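Local coordinates for kinesin-like protein Nod (Drosophila melanogaster, PDB 3DCB), which acts as a microtubule-binding kinesin-family ATPase needed to segregate non-exchange chromosomes in meiosis, the chain here comprising its nucleotide-binding motor domain, at residues A[67-72]-A[79-84]; A[99-104]-A[308-313]; A[110-115]-A[239-244]. All coordinates share one frame; numbering follows the deposited sequence.

Interaction 1 of 3, residues A[67-72]-A[79-84]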
loop_
_atom_site.group_PDB
_atom_site.type_symbol
_atom_site.label_atom_id
_atom_site.label_comp_id
_atom_site.label_asym_id
_atom_site.label_seq_id
_atom_site.Cartn_x
_atom_site.Cartn_y
_atom_site.Cartn_z
ATOM N N HIS A 67 -5.002 6.465 12.404
ATOM C CA HIS A 67 -5.178 7.633 11.560
ATOM C C HIS A 67 -6.514 7.606 10.838
ATOM O O HIS A 67 -6.781 6.697 10.054
ATOM C CB HIS A 67 -4.070 7.688 10.513
ATOM C CG HIS A 67 -2.710 7.939 11.075
ATOM N ND1 HIS A 67 -2.295 9.188 11.487
ATOM C CD2 HIS A 67 -1.646 7.114 11.252
ATOM C CE1 HIS A 67 -1.035 9.126 11.881
ATOM N NE2 HIS A 67 -0.618 7.880 11.748
ATOM N N ALA A 68 -7.345 8.608 11.099
ATOM C CA ALA A 68 -8.651 8.706 10.467
ATOM C C ALA A 68 -8.631 9.987 9.641
ATOM O O ALA A 68 -8.816 11.072 10.176
ATOM C CB ALA A 68 -9.736 8.772 11.524
ATOM N N PHE A 69 -8.384 9.861 8.343
ATOM C CA PHE A 69 -8.301 11.025 7.470
ATOM C C PHE A 69 -9.584 11.392 6.718
ATOM O O PHE A 69 -10.110 10.605 5.930
ATOM C CB PHE A 69 -7.185 10.832 6.433
ATOM C CG PHE A 69 -5.834 10.541 7.028
ATOM C CD1 PHE A 69 -5.233 11.434 7.909
ATOM C CD2 PHE A 69 -5.144 9.384 6.675
ATOM C CE1 PHE A 69 -3.955 11.176 8.435
ATOM C CE2 PHE A 69 -3.872 9.118 7.192
ATOM C CZ PHE A 69 -3.276 10.019 8.071
ATOM N N PRO A 70 -10.105 12.599 6.963
ATOM C CA PRO A 70 -11.324 13.034 6.269
ATOM C C PRO A 70 -10.971 13.395 4.829
ATOM O O PRO A 70 -9.833 13.737 4.542
ATOM C CB PRO A 70 -11.784 14.248 7.080
ATOM C CG PRO A 70 -10.499 14.808 7.608
ATOM C CD PRO A 70 -9.738 13.544 8.033
ATOM N N ALA A 71 -11.949 13.315 3.933
ATOM C CA ALA A 71 -11.737 13.622 2.526
ATOM C C ALA A 71 -11.066 14.973 2.299
ATOM O O ALA A 71 -10.596 15.244 1.203
ATOM C CB ALA A 71 -13.065 13.545 1.773
ATOM N N THR A 72 -11.019 15.814 3.328
ATOM C CA THR A 72 -10.395 17.123 3.204
ATOM C C THR A 72 -8.872 17.066 3.289
ATOM O O THR A 72 -8.206 18.019 2.894
ATOM C CB THR A 72 -10.861 18.096 4.299
ATOM O OG1 THR A 72 -10.037 19.268 4.263
ATOM C CG2 THR A 72 -10.767 17.460 5.669
ATOM N N TYR A 79 0.692 11.810 3.523
ATOM C CA TYR A 79 2.014 11.217 3.384
ATOM C C TYR A 79 2.942 11.514 4.568
ATOM O O TYR A 79 3.567 10.606 5.130
ATOM C CB TYR A 79 2.685 11.706 2.097
ATOM C CG TYR A 79 4.164 11.399 2.043
ATOM C CD1 TYR A 79 4.625 10.124 1.702
ATOM C CD2 TYR A 79 5.102 12.363 2.421
ATOM C CE1 TYR A 79 5.980 9.816 1.750
ATOM C CE2 TYR A 79 6.450 12.067 2.475
ATOM C CZ TYR A 79 6.886 10.793 2.144
ATOM O OH TYR A 79 8.218 10.486 2.250
ATOM N N GLN A 80 3.042 12.782 4.948
ATOM C CA GLN A 80 3.926 13.156 6.045
ATOM C C GLN A 80 3.527 12.528 7.380
ATOM O O GLN A 80 4.350 12.388 8.293
ATOM C CB GLN A 80 3.997 14.676 6.167
ATOM C CG GLN A 80 4.551 15.337 4.919
ATOM C CD GLN A 80 4.756 16.826 5.104
ATOM O OE1 GLN A 80 4.858 17.588 4.127
ATOM N NE2 GLN A 80 4.827 17.255 6.367
ATOM N N ALA A 81 2.272 12.122 7.490
ATOM C CA ALA A 81 1.797 11.519 8.720
ATOM C C ALA A 81 1.849 10.003 8.684
ATOM O O ALA A 81 2.225 9.352 9.657
ATOM C CB ALA A 81 0.359 11.966 8.995
ATOM N N LEU A 82 1.482 9.438 7.549
ATOM C CA LEU A 82 1.425 8.000 7.415
ATOM C C LEU A 82 2.658 7.295 6.866
ATOM O O LEU A 82 2.979 6.185 7.297
ATOM C CB LEU A 82 0.231 7.648 6.537
ATOM C CG LEU A 82 -0.051 6.167 6.330
ATOM C CD1 LEU A 82 -0.537 5.561 7.633
ATOM C CD2 LEU A 82 -1.089 6.006 5.237
ATOM N N ILE A 83 3.340 7.918 5.913
ATOM C CA ILE A 83 4.485 7.280 5.293
ATOM C C ILE A 83 5.860 7.813 5.679
ATOM O O ILE A 83 6.784 7.034 5.889
ATOM C CB ILE A 83 4.363 7.348 3.757
ATOM C CG1 ILE A 83 2.967 6.876 3.328
ATOM C CG2 ILE A 83 5.448 6.510 3.117
ATOM C CD1 ILE A 83 2.643 5.456 3.735
ATOM N N LEU A 84 6.002 9.131 5.755
ATOM C CA LEU A 84 7.281 9.722 6.100
ATOM C C LEU A 84 7.948 8.969 7.235
ATOM O O LEU A 84 9.145 8.712 7.194
ATOM C CB LEU A 84 7.108 11.192 6.477
ATOM C CG LEU A 84 8.416 11.928 6.797
ATOM C CD1 LEU A 84 9.392 11.742 5.661
ATOM C CD2 LEU A 84 8.136 13.416 7.017
#
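In the strand-to-helix connection of the kinesin motor core, two side chains of strand 67-69, His67 and Phe69, meet consecutive residues of helix 75-82, Ala81 and Leu82. No hydrogen bond crosses between 67-72 and 79-84, and the small interface of 173 Å² is largely apolar. The methyl of Ala81 lies nearest the far end of the Phe69 ring, with CB of Ala81 4.2 Å from CZ of Phe69. One residue further on, Leu82 meets the same ring with its CB, 4.4 Å from CE2 of Phe69. The CD1 methyl of Leu82 reaches His67 instead, 4.1 Å from CD2 of the imidazole. That reach follows from the first torsion of Leu82, which sets CG opposite the backbone N (chi1 -177°). The neighbouring ring atom, NE2 of His67, lies 3.8 Å from O of Ala81, too far for a hydrogen bond. Strand 67-69 runs parallel to strand 23-30, and the chain then passes through helices 75-82 and 84-92 to strand 96-102, on the other side of strands 23-30 and 305-312. This is a parallel beta-alpha-beta crossover of the P-loop NTPase type, and the contact lies at its beginning. His67 and Leu82 both also touch Ala27 of strand 23-30. At the end of helix 75-82, where helix 84-92 follows closely, O of Tyr79 accepts two backbone bonds, one from N of Ile83 (2.8 Å) and one from N of Leu84 (2.9 Å). OH of Tyr79 is hydrogen-bonded to Asp134 of helix 127-140.

Interaction 2 of 3, residues A[99-104]-A[308-313]. With ANP (phosphoaminophosphonic acid-adenylate ester), chain C.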
loop_
_atom_site.group_PDB
_atom_site.type_symbol
_atom_site.label_atom_id
_atom_site.label_comp_id
_atom_site.label_asym_id
_atom_site.label_seq_id
_atom_site.Cartn_x
_atom_site.Cartn_y
_atom_site.Cartn_z
ATOM N N LEU A 99 -0.034 -0.875 2.391
ATOM C CA LEU A 99 -1.065 -1.539 1.597
ATOM C C LEU A 99 -2.413 -0.829 1.572
ATOM O O LEU A 99 -2.994 -0.541 2.620
ATOM C CB LEU A 99 -1.277 -2.962 2.128
ATOM C CG LEU A 99 -2.229 -3.891 1.370
ATOM C CD1 LEU A 99 -1.700 -5.302 1.497
ATOM C CD2 LEU A 99 -3.664 -3.801 1.916
ATOM N N ALA A 100 -2.929 -0.569 0.379
ATOM C CA ALA A 100 -4.221 0.078 0.271
ATOM C C ALA A 100 -5.279 -0.931 -0.210
ATOM O O ALA A 100 -5.082 -1.605 -1.223
ATOM C CB ALA A 100 -4.142 1.275 -0.686
ATOM N N TYR A 101 -6.379 -1.038 0.534
ATOM C CA TYR A 101 -7.472 -1.926 0.189
ATOM C C TYR A 101 -8.776 -1.183 0.394
ATOM O O TYR A 101 -8.806 -0.147 1.055
ATOM C CB TYR A 101 -7.446 -3.176 1.073
ATOM C CG TYR A 101 -7.879 -2.944 2.494
ATOM C CD1 TYR A 101 -7.089 -2.205 3.380
ATOM C CD2 TYR A 101 -9.125 -3.401 2.942
ATOM C CE1 TYR A 101 -7.529 -1.916 4.672
ATOM C CE2 TYR A 101 -9.573 -3.120 4.235
ATOM C CZ TYR A 101 -8.773 -2.379 5.094
ATOM O OH TYR A 101 -9.215 -2.124 6.376
ATOM N N GLY A 102 -9.851 -1.708 -0.186
ATOM C CA GLY A 102 -11.151 -1.074 -0.046
ATOM C C GLY A 102 -11.983 -1.211 -1.302
ATOM O O GLY A 102 -11.513 -1.762 -2.296
ATOM N N GLN A 103 -13.221 -0.716 -1.242
ATOM C CA GLN A 103 -14.171 -0.754 -2.361
ATOM C C GLN A 103 -13.623 -0.017 -3.585
ATOM O O GLN A 103 -12.854 0.929 -3.452
ATOM C CB GLN A 103 -15.494 -0.098 -1.943
ATOM C CG GLN A 103 -16.548 0.015 -3.056
ATOM C CD GLN A 103 -17.853 0.666 -2.592
ATOM O OE1 GLN A 103 -18.896 0.509 -3.231
ATOM N NE2 GLN A 103 -17.798 1.394 -1.487
ATOM N N THR A 104 -14.032 -0.447 -4.774
ATOM C CA THR A 104 -13.581 0.192 -6.011
ATOM C C THR A 104 -13.967 1.669 -6.086
ATOM O O THR A 104 -15.062 2.054 -5.673
ATOM C CB THR A 104 -14.147 -0.525 -7.261
ATOM O OG1 THR A 104 -13.890 0.274 -8.421
ATOM C CG2 THR A 104 -15.649 -0.750 -7.131
ATOM N N PHE A 308 -1.571 -0.439 6.892
ATOM C CA PHE A 308 -2.749 -0.558 6.059
ATOM C C PHE A 308 -3.388 0.808 5.899
ATOM O O PHE A 308 -3.423 1.604 6.840
ATOM C CB PHE A 308 -3.789 -1.448 6.723
ATOM C CG PHE A 308 -3.364 -2.863 6.889
ATOM C CD1 PHE A 308 -3.462 -3.765 5.832
ATOM C CD2 PHE A 308 -2.909 -3.313 8.123
ATOM C CE1 PHE A 308 -3.106 -5.095 6.004
ATOM C CE2 PHE A 308 -2.550 -4.633 8.306
ATOM C CZ PHE A 308 -2.652 -5.532 7.250
ATOM N N LEU A 309 -3.903 1.064 4.704
ATOM C CA LEU A 309 -4.609 2.306 4.429
ATOM C C LEU A 309 -5.961 1.901 3.855
ATOM O O LEU A 309 -6.069 1.583 2.674
ATOM C CB LEU A 309 -3.855 3.185 3.424
ATOM C CG LEU A 309 -4.689 4.403 2.980
ATOM C CD1 LEU A 309 -5.210 5.137 4.223
ATOM C CD2 LEU A 309 -3.890 5.329 2.080
ATOM N N ALA A 310 -6.981 1.895 4.705
ATOM C CA ALA A 310 -8.318 1.517 4.278
ATOM C C ALA A 310 -8.999 2.730 3.630
ATOM O O ALA A 310 -9.064 3.804 4.239
ATOM C CB ALA A 310 -9.129 1.017 5.495
ATOM N N CYS A 311 -9.480 2.577 2.398
ATOM C CA CYS A 311 -10.157 3.683 1.712
ATOM C C CYS A 311 -11.659 3.407 1.727
ATOM O O CYS A 311 -12.090 2.326 1.348
ATOM C CB CYS A 311 -9.688 3.785 0.263
ATOM S SG CYS A 311 -7.920 4.007 0.117
ATOM N N ILE A 312 -12.468 4.358 2.172
ATOM C CA ILE A 312 -13.910 4.120 2.202
ATOM C C ILE A 312 -14.696 5.171 1.445
ATOM O O ILE A 312 -14.224 6.290 1.230
ATOM C CB ILE A 312 -14.442 4.053 3.651
ATOM C CG1 ILE A 312 -13.945 5.263 4.445
ATOM C CG2 ILE A 312 -14.033 2.737 4.293
ATOM C CD1 ILE A 312 -14.599 5.427 5.795
ATOM N N SER A 313 -15.904 4.807 1.046
ATOM C CA SER A 313 -16.760 5.728 0.309
ATOM C C SER A 313 -17.638 6.522 1.260
ATOM O O SER A 313 -18.063 6.020 2.294
ATOM C CB SER A 313 -17.653 4.959 -0.673
ATOM O OG SER A 313 -18.922 5.588 -0.799
HETATM P PG ANP C . -10.268 0.520 -8.001
HETATM O O1G ANP C . -10.358 -0.092 -6.672
HETATM O O2G ANP C . -11.298 -0.194 -8.983
HETATM O O3G ANP C . -8.803 0.282 -8.600
HETATM P PB ANP C . -9.573 3.062 -6.946
HETATM O O1B ANP C . -9.843 2.621 -5.567
HETATM O O2B ANP C . -8.039 2.771 -7.318
HETATM N N3B ANP C . -10.621 2.184 -7.971
HETATM P PA ANP C . -8.849 5.530 -7.772
HETATM O O1A ANP C . -7.646 5.483 -6.933
HETATM O O2A ANP C . -8.534 4.957 -9.217
HETATM O O3A ANP C . -10.028 4.605 -7.113
HETATM O "O5'" ANP C . -9.375 7.031 -7.867
HETATM C "C5'" ANP C . -10.564 7.059 -8.695
HETATM C "C4'" ANP C . -10.893 8.513 -9.051
HETATM O "O4'" ANP C . -11.190 9.278 -7.842
HETATM C "C3'" ANP C . -9.660 9.162 -9.740
HETATM O "O3'" ANP C . -10.024 10.249 -10.567
HETATM C "C2'" ANP C . -9.049 9.878 -8.479
HETATM O "O2'" ANP C . -8.225 10.987 -8.853
HETATM C "C1'" ANP C . -10.324 10.431 -7.797
HETATM N N9 ANP C . -10.021 10.774 -6.405
HETATM C C8 ANP C . -10.050 9.926 -5.324
HETATM N N7 ANP C . -9.587 10.522 -4.261
HETATM C C5 ANP C . -9.407 11.839 -4.533
HETATM C C6 ANP C . -8.942 12.960 -3.814
HETATM N N6 ANP C . -8.698 12.864 -2.464
HETATM N N1 ANP C . -8.734 14.129 -4.472
HETATM C C2 ANP C . -9.080 14.267 -5.763
HETATM N N3 ANP C . -9.505 13.231 -6.489
HETATM C C4 ANP C . -9.637 12.011 -5.937
HETATM O O HOH W 1 -14.365 0.960 1.567
#
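Strands 99-102 and 308-312 run side by side in parallel, 4.7 Å apart at their closest and twisted by 27°, with Leu99 abreast of Phe308 and Ala100 of Leu309. The pairing is carried by N of Leu309 to O of Leu99 (2.8 Å), a weak bond from N of Tyr101 to O of Leu309, and a nearly straight one from N of Cys311 to O of Tyr101 (3.1 Å). On one face of the sheet Leu99 and Phe308 lie side by side, CD2 of the leucine at the edge of the phenyl ring, 3.9 Å from CD1 of Phe308. Tyr101, on the same face, takes the less common first torsion that places CG between the backbone N and the carbonyl carbon (chi1 73°). This swings the phenol across to the neighbouring strand, where its CZ is 3.4 Å from CB of Ala310. The hydroxyl of Tyr101 is hydrogen-bonded to O of Thr325, and Phe328 meets the ring edge-to-face, both from helix 319-334. Ala100, Leu309 and Cys311 point to the other face, under helix 108-112. Gly102 opens the predicted ATP-binding loop, the P-loop, with phi 145°, and a CB there would fall 2.4 Å from O of Cys311. Beyond it the strands part, and a water bridges them, donating to O of Cys311 (2.7 Å) and accepting weakly from N of Gln103. Thr104 then bonds the nucleotide analogue through OG1, 2.7 Å from O2G. Backbone bonds thus hold the strand up to the loop, the buried phenol has its polar end satisfied by a helix carbonyl, and Thr104 adds a hydroxyl donor at the gamma-phosphate, while Lys108, probably charged, also bonds the nucleotide.

Interaction 3 of 3, residues A[110-115]-A[239-244]. With ANP (phosphoaminophosphonic acid-adenylate ester), chain C.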
loop_
_atom_site.group_PDB
_atom_site.type_symbol
_atom_site.label_atom_id
_atom_site.label_comp_id
_atom_site.label_asym_id
_atom_site.label_seq_id
_atom_site.Cartn_x
_atom_site.Cartn_y
_atom_site.Cartn_z
ATOM N N TYR A 110 -5.083 6.370 -6.470
ATOM C CA TYR A 110 -4.774 7.783 -6.415
ATOM C C TYR A 110 -3.845 8.039 -5.237
ATOM O O TYR A 110 -2.818 8.709 -5.372
ATOM C CB TYR A 110 -6.078 8.565 -6.253
ATOM C CG TYR A 110 -5.904 10.022 -5.906
ATOM C CD1 TYR A 110 -5.524 10.960 -6.875
ATOM C CD2 TYR A 110 -6.123 10.470 -4.599
ATOM C CE1 TYR A 110 -5.373 12.307 -6.549
ATOM C CE2 TYR A 110 -5.965 11.811 -4.263
ATOM C CZ TYR A 110 -5.599 12.725 -5.241
ATOM O OH TYR A 110 -5.498 14.055 -4.928
ATOM N N SER A 111 -4.211 7.485 -4.085
ATOM C CA SER A 111 -3.456 7.630 -2.849
ATOM C C SER A 111 -2.071 7.024 -2.850
ATOM O O SER A 111 -1.156 7.561 -2.227
ATOM C CB SER A 111 -4.229 7.002 -1.686
ATOM O OG SER A 111 -5.414 7.725 -1.445
ATOM N N MET A 112 -1.905 5.896 -3.518
ATOM C CA MET A 112 -0.609 5.249 -3.498
ATOM C C MET A 112 0.313 5.861 -4.529
ATOM O O MET A 112 1.535 5.772 -4.419
ATOM C CB MET A 112 -0.775 3.752 -3.730
ATOM C CG MET A 112 -1.654 3.042 -2.697
ATOM S SD MET A 112 -1.003 3.163 -1.022
ATOM C CE MET A 112 -2.018 4.492 -0.420
ATOM N N GLY A 113 -0.284 6.508 -5.524
ATOM C CA GLY A 113 0.495 7.152 -6.569
ATOM C C GLY A 113 1.021 6.175 -7.596
ATOM O O GLY A 113 2.219 6.120 -7.852
ATOM N N MET A 114 0.111 5.424 -8.206
ATOM C CA MET A 114 0.472 4.424 -9.209
ATOM C C MET A 114 0.459 4.930 -10.648
ATOM O O MET A 114 0.837 4.212 -11.573
ATOM C CB MET A 114 -0.461 3.229 -9.071
ATOM C CG MET A 114 -0.358 2.550 -7.725
ATOM S SD MET A 114 1.301 1.900 -7.480
ATOM C CE MET A 114 1.141 0.399 -8.383
ATOM N N THR A 115 0.025 6.173 -10.828
ATOM C CA THR A 115 -0.033 6.791 -12.146
ATOM C C THR A 115 1.248 7.582 -12.418
ATOM O O THR A 115 1.790 8.223 -11.517
ATOM C CB THR A 115 -1.229 7.752 -12.235
ATOM O OG1 THR A 115 -2.445 7.003 -12.158
ATOM C CG2 THR A 115 -1.195 8.542 -13.534
ATOM N N ILE A 239 4.825 -0.736 -1.876
ATOM C CA ILE A 239 3.630 0.063 -2.035
ATOM C C ILE A 239 2.633 -0.906 -2.703
ATOM O O ILE A 239 2.817 -1.303 -3.860
ATOM C CB ILE A 239 3.927 1.287 -2.917
ATOM C CG1 ILE A 239 5.092 2.079 -2.291
ATOM C CG2 ILE A 239 2.693 2.207 -2.999
ATOM C CD1 ILE A 239 4.787 2.626 -0.926
ATOM N N VAL A 240 1.616 -1.317 -1.945
ATOM C CA VAL A 240 0.613 -2.264 -2.428
ATOM C C VAL A 240 -0.727 -1.633 -2.753
ATOM O O VAL A 240 -1.397 -1.071 -1.885
ATOM C CB VAL A 240 0.366 -3.398 -1.399
ATOM C CG1 VAL A 240 -0.544 -4.455 -2.003
ATOM C CG2 VAL A 240 1.702 -4.031 -0.994
ATOM N N ASP A 241 -1.124 -1.754 -4.012
ATOM C CA ASP A 241 -2.368 -1.181 -4.500
ATOM C C ASP A 241 -3.350 -2.296 -4.867
ATOM O O ASP A 241 -3.366 -2.795 -5.998
ATOM C CB ASP A 241 -2.058 -0.328 -5.720
ATOM C CG ASP A 241 -3.217 0.556 -6.144
ATOM O OD1 ASP A 241 -3.124 1.117 -7.258
ATOM O OD2 ASP A 241 -4.196 0.703 -5.387
ATOM N N LEU A 242 -4.174 -2.683 -3.900
ATOM C CA LEU A 242 -5.196 -3.698 -4.124
ATOM C C LEU A 242 -6.375 -3.130 -4.909
ATOM O O LEU A 242 -6.829 -2.017 -4.645
ATOM C CB LEU A 242 -5.682 -4.275 -2.792
ATOM C CG LEU A 242 -5.106 -5.634 -2.392
ATOM C CD1 LEU A 242 -3.634 -5.725 -2.766
ATOM C CD2 LEU A 242 -5.300 -5.884 -0.904
ATOM N N ALA A 243 -6.862 -3.901 -5.875
ATOM C CA ALA A 243 -8.051 -3.524 -6.629
ATOM C C ALA A 243 -9.318 -3.736 -5.806
ATOM O O ALA A 243 -9.399 -4.665 -5.003
ATOM C CB ALA A 243 -8.125 -4.308 -7.931
ATOM N N GLY A 244 -10.302 -2.866 -6.010
ATOM C CA GLY A 244 -11.612 -3.045 -5.411
ATOM C C GLY A 244 -12.487 -3.999 -6.203
ATOM O O GLY A 244 -12.488 -3.979 -7.434
HETATM P PG ANP C . -10.268 0.520 -8.001
HETATM O O1G ANP C . -10.358 -0.092 -6.672
HETATM O O2G ANP C . -11.298 -0.194 -8.983
HETATM O O3G ANP C . -8.803 0.282 -8.600
HETATM P PB ANP C . -9.573 3.062 -6.946
HETATM O O1B ANP C . -9.843 2.621 -5.567
HETATM O O2B ANP C . -8.039 2.771 -7.318
HETATM N N3B ANP C . -10.621 2.184 -7.971
HETATM P PA ANP C . -8.849 5.530 -7.772
HETATM O O1A ANP C . -7.646 5.483 -6.933
HETATM O O2A ANP C . -8.534 4.957 -9.217
HETATM O O3A ANP C . -10.028 4.605 -7.113
HETATM O "O5'" ANP C . -9.375 7.031 -7.867
HETATM C "C5'" ANP C . -10.564 7.059 -8.695
HETATM C "C4'" ANP C . -10.893 8.513 -9.051
HETATM O "O4'" ANP C . -11.190 9.278 -7.842
HETATM C "C3'" ANP C . -9.660 9.162 -9.740
HETATM O "O3'" ANP C . -10.024 10.249 -10.567
HETATM C "C2'" ANP C . -9.049 9.878 -8.479
HETATM O "O2'" ANP C . -8.225 10.987 -8.853
HETATM C "C1'" ANP C . -10.324 10.431 -7.797
HETATM N N9 ANP C . -10.021 10.774 -6.405
HETATM C C8 ANP C . -10.050 9.926 -5.324
HETATM N N7 ANP C . -9.587 10.522 -4.261
HETATM C C5 ANP C . -9.407 11.839 -4.533
HETATM C C6 ANP C . -8.942 12.960 -3.814
HETATM N N6 ANP C . -8.698 12.864 -2.464
HETATM N N1 ANP C . -8.734 14.129 -4.472
HETATM C C2 ANP C . -9.080 14.267 -5.763
HETATM N N3 ANP C . -9.505 13.231 -6.489
HETATM C C4 ANP C . -9.637 12.011 -5.937
#
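The backbone N of Tyr110, in helix 108-112, donates to O1A of the nucleotide analogue at 2.8 Å, while across the phosphates N of Gly244, after strand 239-241, reaches O1G at 2.9 Å. One ring face of Tyr110 covers the adenine, whose C4 lies 3.9 Å above the centre of the ring, and the phenol OH is hydrogen-bonded to His124. With alanine in place of this tyrosine, the adenine would probably lose the ring that covers it and be freer to shift, and His124 would lose its hydroxyl mate. This is the nucleotide site of the P-loop fold: the helix that follows the loop packs on the strand that leads, as in other kinesins, to the switch II segment, Asp-Leu-Ala-Gly. Asp241, the first of these, extends CG opposite its backbone N (chi1 -168°) toward the helix, and its OD1 is hydrogen-bonded to Ser109. The bent chain of Met114 slides past this carboxylate in the opposite direction, with CG close to the same oxygen, 3.1 Å from OD1 of Asp241. Further back along the strand, CB of Met112 rests on CG2 of Ile239, 3.9 Å away, and the bent thioether leads away toward Leu309.

How the interactions relate
From the N terminus, interaction 1 closes first, a short loop between strand 67-69 and the helix that follows it, complete before either of the others opens. Interaction 2 opens on strand 96-102 and closes some 200 residues later on strand 305-312. Interaction 3 lies wholly within that span, opening at helix 108-112 and closing at strand 234-241, so the two nest and do not cross. They share the nucleotide analogue and are joined through the sheet, where Ala100 N is 2.8 Å from Val240 O. Leu309 links all three, touching Leu82 of interaction 1 and Met112 of interaction 3. Interactions 1 and 3 do not touch directly.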